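Local coordinates for protein arabinogalactan endo-1,4-beta-galactosidase (Ignisphaera aggregans, PDB 7OSK) that probably hydrolyses the beta-1,4-galactan backbone of arabinogalactans from within the chain, this piece being the calcium-binding catalytic domain of glycoside hydrolase family 53, at residues W61-G67 with W356-A362; D78-K84 with K123-F129; C112-R116 with A172-M176. One frame throughout, in Å; residues are numbered along the deposited sequence.

Contact 1 of 3, residues W61-G67 with W356-A362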
loop_
_atom_site.group_PDB
_atom_site.type_symbol
_atom_site.label_atom_id
_atom_site.label_comp_id
_atom_site.label_asym_id
_atom_site.label_seq_id
_atom_site.Cartn_x
_atom_site.Cartn_y
_atom_site.Cartn_z
ATOM N N TRP A 61 -8.949 -0.029 12.898
ATOM C CA TRP A 61 -8.559 -0.205 14.295
ATOM C C TRP A 61 -8.727 1.095 15.080
ATOM O O TRP A 61 -9.233 1.089 16.200
ATOM C CB TRP A 61 -7.111 -0.697 14.378
ATOM C CG TRP A 61 -6.587 -0.887 15.776
ATOM C CD1 TRP A 61 -5.601 -0.168 16.384
ATOM C CD2 TRP A 61 -7.017 -1.865 16.732
ATOM N NE1 TRP A 61 -5.390 -0.636 17.656
ATOM C CE2 TRP A 61 -6.246 -1.678 17.896
ATOM C CE3 TRP A 61 -7.980 -2.881 16.718
ATOM C CZ2 TRP A 61 -6.406 -2.465 19.035
ATOM C CZ3 TRP A 61 -8.139 -3.662 17.851
ATOM C CH2 TRP A 61 -7.355 -3.449 18.993
ATOM N N ILE A 62 -8.309 2.204 14.477
ATOM C CA ILE A 62 -8.429 3.523 15.096
ATOM C C ILE A 62 -9.883 3.848 15.446
ATOM O O ILE A 62 -10.167 4.361 16.529
ATOM C CB ILE A 62 -7.865 4.625 14.167
ATOM C CG1 ILE A 62 -6.351 4.448 14.011
ATOM C CG2 ILE A 62 -8.180 6.019 14.712
ATOM C CD1 ILE A 62 -5.701 5.386 13.000
ATOM N N ILE A 63 -10.795 3.552 14.525
ATOM C CA ILE A 63 -12.214 3.841 14.721
ATOM C C ILE A 63 -12.793 3.009 15.866
ATOM O O ILE A 63 -13.648 3.481 16.618
ATOM C CB ILE A 63 -13.021 3.576 13.430
ATOM C CG1 ILE A 63 -12.474 4.426 12.278
ATOM C CG2 ILE A 63 -14.504 3.881 13.643
ATOM C CD1 ILE A 63 -13.032 4.063 10.915
ATOM N N GLU A 64 -12.324 1.772 15.995
ATOM C CA GLU A 64 -12.810 0.876 17.038
ATOM C C GLU A 64 -12.419 1.381 18.422
ATOM O O GLU A 64 -13.139 1.163 19.395
ATOM C CB GLU A 64 -12.271 -0.541 16.822
ATOM C CG GLU A 64 -12.894 -1.260 15.628
ATOM C CD GLU A 64 -12.288 -2.630 15.377
ATOM O OE1 GLU A 64 -11.561 -3.128 16.262
ATOM O OE2 GLU A 64 -12.540 -3.207 14.296
ATOM N N LEU A 65 -11.281 2.061 18.504
ATOM C CA LEU A 65 -10.785 2.573 19.776
ATOM C C LEU A 65 -11.471 3.879 20.171
ATOM O O LEU A 65 -11.454 4.263 21.341
ATOM C CB LEU A 65 -9.269 2.778 19.711
ATOM C CG LEU A 65 -8.417 1.537 19.434
ATOM C CD1 LEU A 65 -6.938 1.888 19.491
ATOM C CD2 LEU A 65 -8.734 0.402 20.401
ATOM N N GLY A 66 -12.069 4.555 19.192
ATOM C CA GLY A 66 -12.782 5.799 19.433
ATOM C C GLY A 66 -12.203 6.980 18.678
ATOM O O GLY A 66 -12.562 8.128 18.943
ATOM N N GLY A 67 -11.305 6.704 17.738
ATOM C CA GLY A 67 -10.705 7.749 16.929
ATOM C C GLY A 67 -11.702 8.370 15.969
ATOM O O GLY A 67 -12.553 7.674 15.414
ATOM N N TRP A 356 -3.326 7.273 9.249
ATOM C CA TRP A 356 -2.657 6.874 10.481
ATOM C C TRP A 356 -2.476 8.069 11.419
ATOM O O TRP A 356 -1.370 8.580 11.598
ATOM C CB TRP A 356 -1.309 6.220 10.161
ATOM C CG TRP A 356 -0.837 5.268 11.217
ATOM C CD1 TRP A 356 -1.401 5.048 12.440
ATOM C CD2 TRP A 356 0.296 4.395 11.137
ATOM N NE1 TRP A 356 -0.689 4.097 13.127
ATOM C CE2 TRP A 356 0.358 3.680 12.349
ATOM C CE3 TRP A 356 1.265 4.151 10.158
ATOM C CZ2 TRP A 356 1.349 2.739 12.610
ATOM C CZ3 TRP A 356 2.249 3.216 10.419
ATOM C CH2 TRP A 356 2.284 2.521 11.635
ATOM N N ILE A 357 -3.582 8.506 12.014
ATOM C CA ILE A 357 -3.565 9.621 12.952
ATOM C C ILE A 357 -3.113 9.143 14.333
ATOM O O ILE A 357 -3.243 7.962 14.652
ATOM C CB ILE A 357 -4.955 10.284 13.054
ATOM C CG1 ILE A 357 -6.007 9.275 13.525
ATOM C CG2 ILE A 357 -5.361 10.861 11.704
ATOM C CD1 ILE A 357 -7.275 9.918 14.040
ATOM N N PRO A 358 -2.580 10.059 15.159
ATOM C CA PRO A 358 -2.135 9.639 16.489
ATOM C C PRO A 358 -3.309 9.345 17.409
ATOM O O PRO A 358 -4.180 10.199 17.581
ATOM C CB PRO A 358 -1.332 10.843 16.986
ATOM C CG PRO A 358 -1.941 12.002 16.294
ATOM C CD PRO A 358 -2.378 11.503 14.944
ATOM N N TYR A 359 -3.333 8.148 17.984
ATOM C CA TYR A 359 -4.384 7.774 18.919
ATOM C C TYR A 359 -3.870 6.707 19.882
ATOM O O TYR A 359 -3.152 5.799 19.468
ATOM C CB TYR A 359 -5.615 7.259 18.175
ATOM C CG TYR A 359 -6.891 7.365 18.984
ATOM C CD1 TYR A 359 -7.673 8.511 18.935
ATOM C CD2 TYR A 359 -7.307 6.324 19.806
ATOM C CE1 TYR A 359 -8.834 8.618 19.678
ATOM C CE2 TYR A 359 -8.471 6.421 20.549
ATOM C CZ TYR A 359 -9.229 7.571 20.479
ATOM O OH TYR A 359 -10.388 7.679 21.217
ATOM N N PRO A 360 -4.223 6.820 21.174
ATOM C CA PRO A 360 -3.822 5.782 22.129
ATOM C C PRO A 360 -4.287 4.390 21.711
ATOM O O PRO A 360 -5.487 4.174 21.525
ATOM C CB PRO A 360 -4.505 6.221 23.427
ATOM C CG PRO A 360 -4.634 7.688 23.301
ATOM C CD PRO A 360 -4.897 7.945 21.847
ATOM N N GLY A 361 -3.341 3.469 21.557
ATOM C CA GLY A 361 -3.654 2.096 21.202
ATOM C C GLY A 361 -3.470 1.792 19.727
ATOM O O GLY A 361 -3.432 0.625 19.333
ATOM N N ALA A 362 -3.350 2.840 18.917
ATOM C CA ALA A 362 -3.212 2.690 17.470
ATOM C C ALA A 362 -1.782 2.969 17.017
ATOM O O ALA A 362 -1.559 3.633 16.006
ATOM C CB ALA A 362 -4.179 3.616 16.751
#

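Contact 2 of 3, residues D78-K84 with K123-F129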
loop_
_atom_site.group_PDB
_atom_site.type_symbol
_atom_site.label_atom_id
_atom_site.label_comp_id
_atom_site.label_asym_id
_atom_site.label_seq_id
_atom_site.Cartn_x
_atom_site.Cartn_y
_atom_site.Cartn_z
ATOM N N ASP A 78 -17.857 10.527 8.244
ATOM C CA ASP A 78 -17.374 9.199 7.899
ATOM C C ASP A 78 -16.083 9.357 7.103
ATOM O O ASP A 78 -16.044 10.110 6.131
ATOM C CB ASP A 78 -18.424 8.434 7.091
ATOM C CG ASP A 78 -18.108 6.954 6.963
ATOM O OD1 ASP A 78 -16.912 6.590 6.904
ATOM O OD2 ASP A 78 -19.066 6.151 6.914
ATOM N N LEU A 79 -15.033 8.657 7.521
ATOM C CA LEU A 79 -13.722 8.778 6.886
ATOM C C LEU A 79 -13.792 8.589 5.373
ATOM O O LEU A 79 -13.229 9.379 4.617
ATOM C CB LEU A 79 -12.747 7.762 7.487
ATOM C CG LEU A 79 -11.404 7.593 6.772
ATOM C CD1 LEU A 79 -10.624 8.898 6.746
ATOM C CD2 LEU A 79 -10.594 6.498 7.433
ATOM N N LEU A 80 -14.486 7.543 4.938
ATOM C CA LEU A 80 -14.582 7.235 3.517
ATOM C C LEU A 80 -15.277 8.354 2.750
ATOM O O LEU A 80 -14.978 8.591 1.582
ATOM C CB LEU A 80 -15.322 5.912 3.306
ATOM C CG LEU A 80 -14.559 4.644 3.695
ATOM C CD1 LEU A 80 -15.469 3.433 3.598
ATOM C CD2 LEU A 80 -13.323 4.457 2.820
ATOM N N ASP A 81 -16.204 9.044 3.407
ATOM C CA ASP A 81 -16.867 10.186 2.791
ATOM C C ASP A 81 -15.883 11.342 2.634
ATOM O O ASP A 81 -15.916 12.059 1.635
ATOM C CB ASP A 81 -18.080 10.633 3.614
ATOM C CG ASP A 81 -19.239 9.658 3.528
ATOM O OD1 ASP A 81 -19.372 8.977 2.491
ATOM O OD2 ASP A 81 -20.024 9.581 4.495
ATOM N N ILE A 82 -15.006 11.516 3.619
ATOM C CA ILE A 82 -14.005 12.574 3.562
ATOM C C ILE A 82 -13.029 12.309 2.420
ATOM O O ILE A 82 -12.643 13.226 1.696
ATOM C CB ILE A 82 -13.224 12.699 4.887
ATOM C CG1 ILE A 82 -14.184 12.994 6.042
ATOM C CG2 ILE A 82 -12.165 13.801 4.782
ATOM C CD1 ILE A 82 -13.521 13.033 7.410
ATOM N N LEU A 83 -12.632 11.051 2.263
ATOM C CA LEU A 83 -11.697 10.679 1.210
ATOM C C LEU A 83 -12.323 10.842 -0.170
ATOM O O LEU A 83 -11.685 11.355 -1.092
ATOM C CB LEU A 83 -11.224 9.237 1.401
ATOM C CG LEU A 83 -10.406 8.955 2.664
ATOM C CD1 LEU A 83 -10.020 7.483 2.732
ATOM C CD2 LEU A 83 -9.163 9.833 2.723
ATOM N N LYS A 84 -13.571 10.407 -0.310
ATOM C CA LYS A 84 -14.244 10.441 -1.603
ATOM C C LYS A 84 -14.411 11.874 -2.093
ATOM O O LYS A 84 -14.125 12.175 -3.252
ATOM C CB LYS A 84 -15.610 9.750 -1.524
ATOM C CG LYS A 84 -16.215 9.385 -2.883
ATOM C CD LYS A 84 -15.318 8.433 -3.681
ATOM C CE LYS A 84 -15.936 8.055 -5.018
ATOM N NZ LYS A 84 -15.007 7.222 -5.833
ATOM N N LYS A 123 -17.425 -1.740 3.007
ATOM C CA LYS A 123 -18.036 -0.421 3.110
ATOM C C LYS A 123 -17.486 0.516 2.043
ATOM O O LYS A 123 -18.210 1.361 1.515
ATOM C CB LYS A 123 -17.804 0.165 4.504
ATOM C CG LYS A 123 -18.532 -0.582 5.611
ATOM C CD LYS A 123 -18.106 -0.098 6.988
ATOM C CE LYS A 123 -18.735 -0.937 8.090
ATOM N NZ LYS A 123 -18.236 -0.544 9.437
ATOM N N ALA A 124 -16.203 0.359 1.726
ATOM C CA ALA A 124 -15.556 1.175 0.707
ATOM C C ALA A 124 -16.116 0.869 -0.677
ATOM O O ALA A 124 -16.453 1.781 -1.435
ATOM C CB ALA A 124 -14.056 0.954 0.727
ATOM N N LYS A 125 -16.217 -0.417 -1.005
ATOM C CA LYS A 125 -16.732 -0.831 -2.303
ATOM C C LYS A 125 -18.205 -0.458 -2.422
ATOM O O LYS A 125 -18.716 -0.238 -3.520
ATOM C CB LYS A 125 -16.543 -2.334 -2.510
ATOM C CG LYS A 125 -16.470 -2.743 -3.980
ATOM C CD LYS A 125 -16.296 -4.246 -4.153
ATOM C CE LYS A 125 -17.573 -5.002 -3.812
ATOM N NZ LYS A 125 -17.425 -6.479 -3.983
ATOM N N ALA A 126 -18.883 -0.386 -1.282
ATOM C CA ALA A 126 -20.273 0.046 -1.247
ATOM C C ALA A 126 -20.373 1.540 -1.539
ATOM O O ALA A 126 -21.392 2.017 -2.042
ATOM C CB ALA A 126 -20.894 -0.276 0.101
ATOM N N LYS A 127 -19.308 2.269 -1.220
ATOM C CA LYS A 127 -19.258 3.711 -1.445
ATOM C C LYS A 127 -18.551 4.059 -2.760
ATOM O O LYS A 127 -18.126 5.197 -2.966
ATOM C CB LYS A 127 -18.567 4.404 -0.265
ATOM C CG LYS A 127 -19.471 4.591 0.952
ATOM C CD LYS A 127 -18.733 5.258 2.105
ATOM C CE LYS A 127 -19.694 5.942 3.070
ATOM N NZ LYS A 127 -20.668 5.004 3.689
ATOM N N GLY A 128 -18.426 3.072 -3.645
ATOM C CA GLY A 128 -17.924 3.302 -4.990
ATOM C C GLY A 128 -16.425 3.133 -5.171
ATOM O O GLY A 128 -15.936 3.153 -6.299
ATOM N N PHE A 129 -15.693 2.965 -4.073
ATOM C CA PHE A 129 -14.237 2.848 -4.137
ATOM C C PHE A 129 -13.782 1.558 -4.817
ATOM O O PHE A 129 -14.496 0.552 -4.811
ATOM C CB PHE A 129 -13.628 2.903 -2.733
ATOM C CG PHE A 129 -13.748 4.241 -2.062
ATOM C CD1 PHE A 129 -14.866 4.556 -1.308
ATOM C CD2 PHE A 129 -12.731 5.175 -2.167
ATOM C CE1 PHE A 129 -14.971 5.783 -0.680
ATOM C CE2 PHE A 129 -12.832 6.403 -1.542
ATOM C CZ PHE A 129 -13.951 6.706 -0.796
#

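Contact 3 of 3, residues C112-R116 with A172-M176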
loop_
_atom_site.group_PDB
_atom_site.type_symbol
_atom_site.label_atom_id
_atom_site.label_comp_id
_atom_site.label_asym_id
_atom_site.label_seq_id
_atom_site.Cartn_x
_atom_site.Cartn_y
_atom_site.Cartn_z
ATOM N N CYS A 112 -4.401 -5.942 11.216
ATOM C CA CYS A 112 -5.097 -6.040 9.942
ATOM C C CYS A 112 -5.433 -7.475 9.538
ATOM O O CYS A 112 -4.991 -7.948 8.492
ATOM C CB CYS A 112 -4.247 -5.385 8.853
ATOM S SG CYS A 112 -3.759 -3.694 9.251
ATOM N N ASP A 113 -6.224 -8.161 10.357
ATOM C CA ASP A 113 -6.659 -9.511 10.019
ATOM C C ASP A 113 -7.809 -9.442 9.018
ATOM O O ASP A 113 -8.372 -8.374 8.780
ATOM C CB ASP A 113 -7.071 -10.289 11.274
ATOM C CG ASP A 113 -8.274 -9.687 11.973
ATOM O OD1 ASP A 113 -8.568 -8.500 11.738
ATOM O OD2 ASP A 113 -8.922 -10.405 12.766
ATOM N N LEU A 114 -8.151 -10.587 8.437
ATOM C CA LEU A 114 -9.100 -10.636 7.328
ATOM C C LEU A 114 -10.504 -10.143 7.705
ATOM O O LEU A 114 -11.122 -9.413 6.932
ATOM C CB LEU A 114 -9.177 -12.063 6.776
ATOM C CG LEU A 114 -10.012 -12.269 5.511
ATOM C CD1 LEU A 114 -9.346 -11.605 4.313
ATOM C CD2 LEU A 114 -10.228 -13.755 5.258
ATOM N N PRO A 115 -11.017 -10.538 8.886
ATOM C CA PRO A 115 -12.353 -10.056 9.262
ATOM C C PRO A 115 -12.450 -8.533 9.395
ATOM O O PRO A 115 -13.432 -7.960 8.924
ATOM C CB PRO A 115 -12.600 -10.730 10.616
ATOM C CG PRO A 115 -11.749 -11.940 10.594
ATOM C CD PRO A 115 -10.516 -11.538 9.847
ATOM N N ARG A 116 -11.462 -7.896 10.021
ATOM C CA ARG A 116 -11.495 -6.445 10.212
ATOM C C ARG A 116 -11.239 -5.698 8.907
ATOM O O ARG A 116 -11.841 -4.656 8.656
ATOM C CB ARG A 116 -10.469 -6.012 11.265
ATOM C CG ARG A 116 -10.140 -4.523 11.231
ATOM C CD ARG A 116 -9.629 -3.993 12.568
ATOM N NE ARG A 116 -8.765 -4.941 13.271
ATOM C CZ ARG A 116 -9.071 -5.555 14.414
ATOM N NH1 ARG A 116 -10.231 -5.340 15.026
ATOM N NH2 ARG A 116 -8.200 -6.396 14.956
ATOM N N ALA A 172 -9.673 -17.007 1.587
ATOM C CA ALA A 172 -9.579 -15.595 1.943
ATOM C C ALA A 172 -10.433 -14.758 0.999
ATOM O O ALA A 172 -11.292 -14.004 1.442
ATOM C CB ALA A 172 -8.136 -15.123 1.913
ATOM N N LEU A 173 -10.206 -14.904 -0.304
ATOM C CA LEU A 173 -10.952 -14.130 -1.290
ATOM C C LEU A 173 -12.406 -14.589 -1.384
ATOM O O LEU A 173 -13.288 -13.795 -1.709
ATOM C CB LEU A 173 -10.278 -14.221 -2.660
ATOM C CG LEU A 173 -8.893 -13.571 -2.751
ATOM C CD1 LEU A 173 -8.278 -13.805 -4.116
ATOM C CD2 LEU A 173 -8.953 -12.080 -2.451
ATOM N N LYS A 174 -12.657 -15.864 -1.093
ATOM C CA LYS A 174 -14.028 -16.363 -1.025
ATOM C C LYS A 174 -14.769 -15.717 0.141
ATOM O O LYS A 174 -15.983 -15.520 0.081
ATOM C CB LYS A 174 -14.054 -17.888 -0.882
ATOM C CG LYS A 174 -14.325 -18.643 -2.179
ATOM C CD LYS A 174 -15.734 -18.376 -2.700
ATOM C CE LYS A 174 -16.015 -19.146 -3.978
ATOM N NZ LYS A 174 -17.281 -18.697 -4.617
ATOM N N TYR A 175 -14.033 -15.396 1.202
ATOM C CA TYR A 175 -14.606 -14.722 2.361
ATOM C C TYR A 175 -14.999 -13.288 2.006
ATOM O O TYR A 175 -16.093 -12.831 2.349
ATOM C CB TYR A 175 -13.616 -14.739 3.532
ATOM C CG TYR A 175 -14.059 -13.963 4.753
ATOM C CD1 TYR A 175 -13.772 -12.609 4.879
ATOM C CD2 TYR A 175 -14.748 -14.584 5.784
ATOM C CE1 TYR A 175 -14.168 -11.895 5.993
ATOM C CE2 TYR A 175 -15.148 -13.876 6.905
ATOM C CZ TYR A 175 -14.856 -12.532 7.003
ATOM O OH TYR A 175 -15.252 -11.822 8.116
ATOM N N MET A 176 -14.113 -12.588 1.304
ATOM C CA MET A 176 -14.350 -11.195 0.944
ATOM C C MET A 176 -15.485 -11.064 -0.072
ATOM O O MET A 176 -16.250 -10.100 -0.038
ATOM C CB MET A 176 -13.076 -10.563 0.377
ATOM C CG MET A 176 -11.843 -10.772 1.236
ATOM S SD MET A 176 -10.442 -9.740 0.770
ATOM C CE MET A 176 -11.055 -8.121 1.235
#

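Contact 1 of 3, residues W61-G67 with W356-A362
W61, I62 and L65 meet the loop 356-362 by one hydrogen bond and apolar packing. W61 NE1 donates to G361 O at 2.9 Å in a nearly straight bond (171°); the oxygen lies in the indole plane, whereas the donor stands above the carbonyl plane. Chi1 of W61 (179°) turns the indole away from its backbone N and out to the turn. L65 lays CD1 on the backbone there, 3.5 Å from G361 C, and its CB lies 3.8 Å from Y359 CE2. I62, being branched, sets CG1 against A362 CB at 3.6 Å and CD1 against I357 CG1 at 3.9 Å. Y359 takes G67 CA over one ring face as a CH-pi contact, 3.9 Å from the centroid, while P360 CD lies over the rim of the opposite face. With an alanine in place of Y359, G67 CA and L65 CB would probably lose the ring they rest on, opening a gap beside the helix end. That end is a Schellman motif: G66, with positive phi, is its C-prime residue, and G67 N reaches back to I62 O. In this TIM barrel the two segments follow the neighbouring first and last strands. A type II beta turn shapes Y359-A362, with G361 at its positive-phi position. Further out, W356 NE1 holds A362 O at 3.0 Å, and W356 O accepts from ND2 of the calcium ligand N370.

Contact 2 of 3, residues D78-K84 with K123-F129
L80 and K84 enclose the ring of F129 in a mostly apolar packing of two successive outer helices of the barrel, 79-85 against the C-terminal end of 114-126 and the turn that follows it. K84 CD lies over one ring face, 4.0 Å from the F129 centroid, and L80 CD2 over the other. The lysine chain bends at chi2 (60°), which lays its methylenes along the phenyl; its NZ, 4.9 Å from the F129 centroid, adds a cation-pi contact close to the ring normal. A long residue with an apolar stem and a charged end thus suits the border of the core. L80 CD1 sits 3.7 Å from A124 CA, where the small alanine lets the helices come close. K127 runs past L80 CB to the start of the other helix, where its NZ forms a long salt bridge of 3.8 Å to D78 OD2. The other oxygen of D78 caps that helix, accepting from L80 N. A Schellman motif at G128, whose positive phi suits glycine, ends helix 114-126 and leads into F129, whose N bonds to A124 O. Beneath both helices runs strand 90-95, and its I91 is touched by L80, L83, A124 and F129.

Contact 3 of 3, residues C112-R116 with A172-M176
The phenol ring of Y175 is met obliquely by L114 and P115, and it stacks with the ring of H179, just past the end of its helix. L114 CD2 lies 3.7 Å from Y175 CD1, and beyond it P115 CA approaches the hydroxyl, 3.6 Å from Y175 OH. The setting is the outer layer of the TIM barrel: 114-126 and 158-178 are successive helices, with strand 130-135 between them in the chain, and the contact is apolar packing well away from the calcium site. L114 does most of the work. Its CG stands anti to the backbone N (chi1 -174°), which sends both methyls across to the longer helix: CD2 rests on the backbone at A172, 3.8 Å from A172 CA, and CD1 meets M176 CG at 4.0 Å. Leucine's forked end suits a site with partners on two successive turns, and the small A172 leaves its backbone accessible to a methyl. Y175 and L114 lie alongside each other, pointing in opposite senses, and the tyrosine hydroxyl lies beside P115. Inward, A172 touches F135 and M176 touches I133, both of strand 130-135, while L114 rests on V95. Proline is well placed in the first helical turn, where no backbone N-H is required, and just before that turn D113 is the N-cap, its OD1 accepting a weak bond from R116 N at 3.4 Å.

All three contacts are partly buried, but they differ in place. Contacts 2 and 3 pack neighbouring outer helices and share helix 114-126, contact 3 using its beginning and contact 2 its end; both rest inward on barrel strands. Contact 1 instead ties a short helix to an irregular loop close to the calcium site, and it alone has a hydrogen bond between its segments. Contact 2 adds charge at its border through lysines, whereas contact 3 is almost wholly apolar, with one tyrosine hydroxyl at its margin. Contacts 1 and 3 also touch: E64 OE1 forms a 2.9 Å salt bridge with R116 NH1, and W61 packs on the same guanidinium. Contact 2 touches neither of the others.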